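Local atomic coordinates of ApaG protein (Pseudomonas aeruginosa, PDB entry 3NRF), a protein that is of unknown function, is named ApaG, and folds as an all-beta protein of an uncharacterised sequence family. Residues V33-A38 with E67-D72; Q29-R34 with L50-A55. All coordinates share one frame; numbering follows the deposited sequence. Where two conformers were deposited one is given.

Contact 1. Residues V33-A38 with E67-D72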
loop_
_atom_site.group_PDB
_atom_site.type_symbol
_atom_site.label_atom_id
_atom_site.label_comp_id
_atom_site.label_asym_id
_atom_site.label_seq_id
_atom_site.Cartn_x
_atom_site.Cartn_y
_atom_site.Cartn_z
ATOM N N VAL B 33 12.906 -10.094 -7.654
ATOM C CA VAL B 33 13.264 -10.211 -9.040
ATOM C C VAL B 33 13.650 -11.658 -9.370
ATOM O O VAL B 33 14.395 -12.288 -8.607
ATOM C CB VAL B 33 14.487 -9.289 -9.369
ATOM C CG1 VAL B 33 14.882 -9.400 -10.824
ATOM C CG2 VAL B 33 14.184 -7.833 -8.992
ATOM N N ARG B 34 13.221 -12.139 -10.529
ATOM C CA ARG B 34 13.628 -13.456 -11.037
ATOM C C ARG B 34 14.215 -13.252 -12.422
ATOM O O ARG B 34 13.589 -12.624 -13.273
ATOM C CB ARG B 34 12.459 -14.438 -11.137
ATOM C CG ARG B 34 12.926 -15.820 -11.643
ATOM C CD ARG B 34 11.821 -16.855 -11.664
ATOM N NE ARG B 34 11.208 -17.016 -10.348
ATOM C CZ ARG B 34 10.198 -17.861 -10.102
ATOM N NH1 ARG B 34 9.679 -18.564 -11.094
ATOM N NH2 ARG B 34 9.683 -17.962 -8.882
ATOM N N LEU B 35 15.414 -13.765 -12.658
ATOM C CA LEU B 35 16.025 -13.697 -13.968
ATOM C C LEU B 35 15.898 -15.086 -14.558
ATOM O O LEU B 35 16.262 -16.049 -13.879
ATOM C CB LEU B 35 17.499 -13.330 -13.871
ATOM C CG LEU B 35 17.776 -12.054 -13.090
ATOM C CD1 LEU B 35 19.282 -11.881 -13.026
ATOM C CD2 LEU B 35 17.079 -10.826 -13.742
ATOM N N VAL B 36 15.375 -15.168 -15.791
ATOM C CA VAL B 36 15.153 -16.423 -16.495
ATOM C C VAL B 36 15.850 -16.402 -17.861
ATOM O O VAL B 36 15.505 -15.587 -18.718
ATOM C CB VAL B 36 13.630 -16.708 -16.729
ATOM C CG1 VAL B 36 13.429 -18.055 -17.462
ATOM C CG2 VAL B 36 12.858 -16.694 -15.401
ATOM N N ASN B 37 16.833 -17.292 -18.066
ATOM C CA ASN B 37 17.540 -17.374 -19.351
ATOM C C ASN B 37 16.715 -18.220 -20.277
ATOM O O ASN B 37 16.744 -19.456 -20.185
ATOM C CB ASN B 37 18.981 -17.922 -19.216
ATOM C CG ASN B 37 19.722 -18.049 -20.577
ATOM O OD1 ASN B 37 19.164 -17.786 -21.632
ATOM N ND2 ASN B 37 20.981 -18.469 -20.532
ATOM N N ALA B 38 15.974 -17.559 -21.170
ATOM C CA ALA B 38 15.096 -18.240 -22.131
ATOM C C ALA B 38 15.843 -18.847 -23.326
ATOM O O ALA B 38 15.321 -19.736 -24.003
ATOM C CB ALA B 38 14.028 -17.260 -22.630
ATOM N N GLU B 67 22.801 -11.802 -3.086
ATOM C CA GLU B 67 23.892 -12.481 -3.794
ATOM C C GLU B 67 23.442 -13.333 -4.999
ATOM O O GLU B 67 24.129 -13.359 -6.040
ATOM C CB GLU B 67 24.675 -13.358 -2.811
ATOM C CG GLU B 67 25.938 -13.962 -3.400
ATOM C CD GLU B 67 26.659 -14.867 -2.423
ATOM O OE1 GLU B 67 26.460 -14.723 -1.192
ATOM O OE2 GLU B 67 27.425 -15.730 -2.903
ATOM N N GLU B 68 22.304 -14.012 -4.863
ATOM C CA GLU B 68 21.771 -14.852 -5.927
ATOM C C GLU B 68 21.590 -14.120 -7.258
ATOM O O GLU B 68 21.735 -14.730 -8.328
ATOM C CB GLU B 68 20.431 -15.475 -5.511
ATOM C CG GLU B 68 20.539 -16.551 -4.471
ATOM C CD GLU B 68 20.726 -16.042 -3.053
ATOM O OE1 GLU B 68 20.778 -14.804 -2.788
ATOM O OE2 GLU B 68 20.844 -16.927 -2.183
ATOM N N LEU B 69 21.298 -12.819 -7.203
ATOM C CA LEU B 69 21.107 -12.026 -8.439
ATOM C C LEU B 69 22.436 -11.548 -9.081
ATOM O O LEU B 69 22.405 -11.009 -10.190
ATOM C CB LEU B 69 20.130 -10.851 -8.215
ATOM C CG LEU B 69 18.691 -11.236 -7.879
ATOM C CD1 LEU B 69 17.914 -10.094 -7.316
ATOM C CD2 LEU B 69 17.990 -11.892 -9.108
ATOM N N THR B 70 23.562 -11.761 -8.389
ATOM C CA THR B 70 24.898 -11.320 -8.826
ATOM C C THR B 70 25.650 -12.414 -9.622
ATOM O O THR B 70 26.855 -12.309 -9.853
ATOM C CB THR B 70 25.784 -10.866 -7.629
ATOM O OG1 THR B 70 26.189 -12.002 -6.855
ATOM C CG2 THR B 70 25.056 -9.865 -6.729
ATOM N N ALA B 71 24.949 -13.454 -10.054
ATOM C CA ALA B 71 25.584 -14.497 -10.885
ATOM C C ALA B 71 26.308 -13.941 -12.132
ATOM O O ALA B 71 25.770 -13.086 -12.850
ATOM C CB ALA B 71 24.536 -15.527 -11.322
ATOM N N ASP B 72 27.506 -14.463 -12.391
ATOM C CA ASP B 72 28.318 -14.026 -13.526
ATOM C C ASP B 72 27.690 -14.426 -14.858
ATOM O O ASP B 72 27.863 -13.731 -15.855
ATOM C CB ASP B 72 29.734 -14.597 -13.439
ATOM C CG ASP B 72 30.697 -13.915 -14.394
ATOM O OD1 ASP B 72 31.470 -14.619 -15.082
ATOM O OD2 ASP B 72 30.663 -12.662 -14.463
#

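Contact 2. Residues Q29-R34 with L50-A55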
loop_
_atom_site.group_PDB
_atom_site.type_symbol
_atom_site.label_atom_id
_atom_site.label_comp_id
_atom_site.label_asym_id
_atom_site.label_seq_id
_atom_site.Cartn_x
_atom_site.Cartn_y
_atom_site.Cartn_z
ATOM N N GLN B 29 12.807 1.483 -2.540
ATOM C CA GLN B 29 11.730 0.629 -3.061
ATOM C C GLN B 29 12.328 -0.751 -3.333
ATOM O O GLN B 29 13.231 -0.897 -4.155
ATOM C CB GLN B 29 11.128 1.182 -4.359
ATOM C CG GLN B 29 10.083 0.249 -4.979
ATOM C CD GLN B 29 8.851 0.086 -4.116
ATOM O OE1 GLN B 29 8.128 1.049 -3.853
ATOM N NE2 GLN B 29 8.618 -1.161 -3.672
ATOM N N ALA B 30 11.803 -1.785 -2.666
ATOM C CA ALA B 30 12.262 -3.131 -2.853
ATOM C C ALA B 30 11.442 -3.834 -3.899
ATOM O O ALA B 30 10.288 -3.493 -4.096
ATOM C CB ALA B 30 12.183 -3.931 -1.523
ATOM N N PHE B 31 12.084 -4.788 -4.563
ATOM C CA PHE B 31 11.453 -5.672 -5.490
ATOM C C PHE B 31 11.968 -7.085 -5.277
ATOM O O PHE B 31 13.151 -7.289 -4.947
ATOM C CB PHE B 31 11.813 -5.339 -6.945
ATOM C CG PHE B 31 11.298 -4.007 -7.436
ATOM C CD1 PHE B 31 11.983 -2.833 -7.122
ATOM C CD2 PHE B 31 10.207 -3.933 -8.238
ATOM C CE1 PHE B 31 11.550 -1.623 -7.608
ATOM C CE2 PHE B 31 9.754 -2.690 -8.706
ATOM C CZ PHE B 31 10.433 -1.565 -8.389
ATOM N N LYS B 32 11.103 -8.067 -5.523
ATOM C CA LYS B 32 11.591 -9.438 -5.699
ATOM C C LYS B 32 11.744 -9.608 -7.210
ATOM O O LYS B 32 10.817 -9.249 -7.955
ATOM C CB LYS B 32 10.585 -10.428 -5.158
ATOM C CG LYS B 32 11.009 -11.892 -5.299
ATOM C CD LYS B 32 11.987 -12.314 -4.271
ATOM C CE LYS B 32 11.308 -12.479 -2.881
ATOM N NZ LYS B 32 12.364 -12.689 -1.847
ATOM N N VAL B 33 12.906 -10.094 -7.654
ATOM C CA VAL B 33 13.264 -10.211 -9.040
ATOM C C VAL B 33 13.650 -11.658 -9.370
ATOM O O VAL B 33 14.395 -12.288 -8.607
ATOM C CB VAL B 33 14.487 -9.289 -9.369
ATOM C CG1 VAL B 33 14.882 -9.400 -10.824
ATOM C CG2 VAL B 33 14.184 -7.833 -8.992
ATOM N N ARG B 34 13.221 -12.139 -10.529
ATOM C CA ARG B 34 13.628 -13.456 -11.037
ATOM C C ARG B 34 14.215 -13.252 -12.422
ATOM O O ARG B 34 13.589 -12.624 -13.273
ATOM C CB ARG B 34 12.459 -14.438 -11.137
ATOM C CG ARG B 34 12.926 -15.820 -11.643
ATOM C CD ARG B 34 11.821 -16.855 -11.664
ATOM N NE ARG B 34 11.208 -17.016 -10.348
ATOM C CZ ARG B 34 10.198 -17.861 -10.102
ATOM N NH1 ARG B 34 9.679 -18.564 -11.094
ATOM N NH2 ARG B 34 9.683 -17.962 -8.882
ATOM N N LEU B 50 21.050 -4.619 -12.791
ATOM C CA LEU B 50 19.631 -4.347 -12.683
ATOM C C LEU B 50 19.395 -2.850 -12.454
ATOM O O LEU B 50 20.073 -2.179 -11.633
ATOM C CB LEU B 50 18.996 -5.147 -11.530
ATOM C CG LEU B 50 18.921 -6.641 -11.776
ATOM C CD1 LEU B 50 18.509 -7.365 -10.451
ATOM C CD2 LEU B 50 18.002 -7.003 -12.910
ATOM N N VAL B 51 18.443 -2.347 -13.217
ATOM C CA VAL B 51 17.998 -0.970 -13.056
ATOM C C VAL B 51 16.496 -0.871 -12.972
ATOM O O VAL B 51 15.782 -1.593 -13.638
ATOM C CB VAL B 51 18.523 -0.054 -14.166
ATOM C CG1 VAL B 51 20.006 0.054 -14.046
ATOM C CG2 VAL B 51 18.110 -0.555 -15.530
ATOM N N ALA B 52 16.034 0.010 -12.107
ATOM C CA ALA B 52 14.612 0.299 -11.981
ATOM C C ALA B 52 14.370 1.586 -12.738
ATOM O O ALA B 52 15.202 2.503 -12.693
ATOM C CB ALA B 52 14.178 0.402 -10.504
ATOM N N GLN B 53 13.200 1.720 -13.352
ATOM C CA GLN B 53 12.922 2.841 -14.207
ATOM C C GLN B 53 11.455 3.263 -14.092
ATOM O O GLN B 53 10.572 2.402 -13.913
ATOM C CB GLN B 53 13.230 2.402 -15.637
ATOM C CG GLN B 53 13.336 3.526 -16.629
ATOM C CD GLN B 53 13.690 3.037 -18.024
ATOM O OE1 GLN B 53 13.229 1.985 -18.470
ATOM N NE2 GLN B 53 14.533 3.792 -18.700
ATOM N N SER B 54 11.210 4.557 -14.233
ATOM C CA SER B 54 9.847 5.037 -14.308
ATOM C C SER B 54 9.453 5.186 -15.782
ATOM O O SER B 54 10.264 5.055 -16.726
ATOM C CB SER B 54 9.769 6.409 -13.630
ATOM O OG SER B 54 10.463 7.373 -14.354
ATOM N N ALA B 55 8.174 5.451 -15.989
ATOM C CA ALA B 55 7.621 5.715 -17.316
ATOM C C ALA B 55 8.326 6.834 -18.075
ATOM O O ALA B 55 8.482 6.776 -19.311
ATOM C CB ALA B 55 6.140 6.063 -17.174
#

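Contact 1. Residues V33-A38 with E67-D72
Glu67 O, gripped twice by Thr70, secures the short 3-10 turn that presents Leu69 to Val33 and Leu35 on the strand. Thr70 OG1 donates to Glu67 O at 2.6 Å, meeting a carbonyl lone pair in the carbonyl plane, while Thr70 N reaches the same Glu67 O at 2.9 Å. The threonine torsion (chi1 72°) turns OG1 back toward Glu67 O, where it adds a side-chain bond to the backbone one. Leu69 then leaves the turn toward the strand and spreads its two methyl groups over it. Leu69 CD1 lies 4.1 Å from Val33 CB, the branch point of the valine. The other methyl, Leu69 CD2, is 3.7 Å from Val33 O and 4.0 Å from Leu35 CG. Leu35 runs across Leu69 obliquely, bringing its CD1 as well as its CG alongside that same methyl. With CG anti to its carbonyl carbon (chi1 -54°), Leu35 keeps its branch close to the loop residue. Strand 24-37 is itself held on both edges by backbone bonds, Arg34 with Phe10 and Leu35 with Val80, and Asp72 makes a separate salt bridge to Lys46. All three touching residues are buried. The loop after strand 59-65 therefore closes over strand 24-37 mainly through the apolar side chain of Leu69, which also lies against the carbonyl oxygen of Val33, on a turn shaped by Thr70's two bonds.

Contact 2. Residues Q29-R34 with L50-A55
Val33 and Leu50 touch through single methyl groups, Val33 CG1 to Leu50 CD1 4.2 Å, the two side chains lying alongside each other and running in opposing senses. In Val33 the methyl used lies anti to the backbone N (chi1 180°). Two residues back along the strand, Phe31 brings a ring corner to Ala52: Phe31 CE1 lies 4.4 Å from Ala52 CB, an oblique approach in which the small methyl leaves room for the ring. The Phe31 side chain also packs on Ala11, Ala96 and Val99, while Leu50 meets Leu101 and Ala52 meets Phe86. Phe31, Val33, Leu50 and Ala52 are all buried and form the close-packed part, with the backbones 9.4 Å apart at both Phe31 CA to Ala52 CA and Val33 CA to Leu50 CA. Strands 24-37 and 49-53 belong to one antiparallel sheet but are not neighbours in it, since 79-88 and 59-65 lie between them. That they face each other through their side chains, at a spacing like that in sandwiches and barrels, is consistent with a strongly curved sheet closing on its own core. On the outer side of strand 24-37 the character changes: Lys32 and Arg34 point from it into salt bridges with Asp83 and Glu81 of the adjoining strand 79-88. Beyond Ala52, the other segment runs out to exposed Ala55. Gln29 is an inner polar exception: Gln29 NE2 donates to Ala30 O at 2.9 Å in a nearly straight bond (169°), on a lone pair and within the amide plane, and to Gly14 O, while its OE1 accepts from Lys16 NZ. Its amide is thus held and satisfied within its own side of the fold. The contact itself rests on the apolar groups of Phe31, Val33, Leu50 and Ala52.

In the fold
Strand 24-37 enters both contacts, first with its 29-34 part and then with 33-38, sharing Val33 and Arg34. Contact 2 closes the shorter loop, returning at strand 49-53, next to the Cys49–Cys105 disulfide. Contact 1 closes the longer one only after strands 49-53 and 59-65 have been added. Because contact 2 both starts and ends earlier along the chain, the two closures interlock instead of nesting. They also meet in space: Leu50 CD2 lies 4.0 Å from Leu35 CD2, and Leu50 CD1 is 4.2 Å from Leu69 CD1. One hydrophobic core thus joins strand 24-37, strand 49-53 across from it, and the loop after strand 59-65.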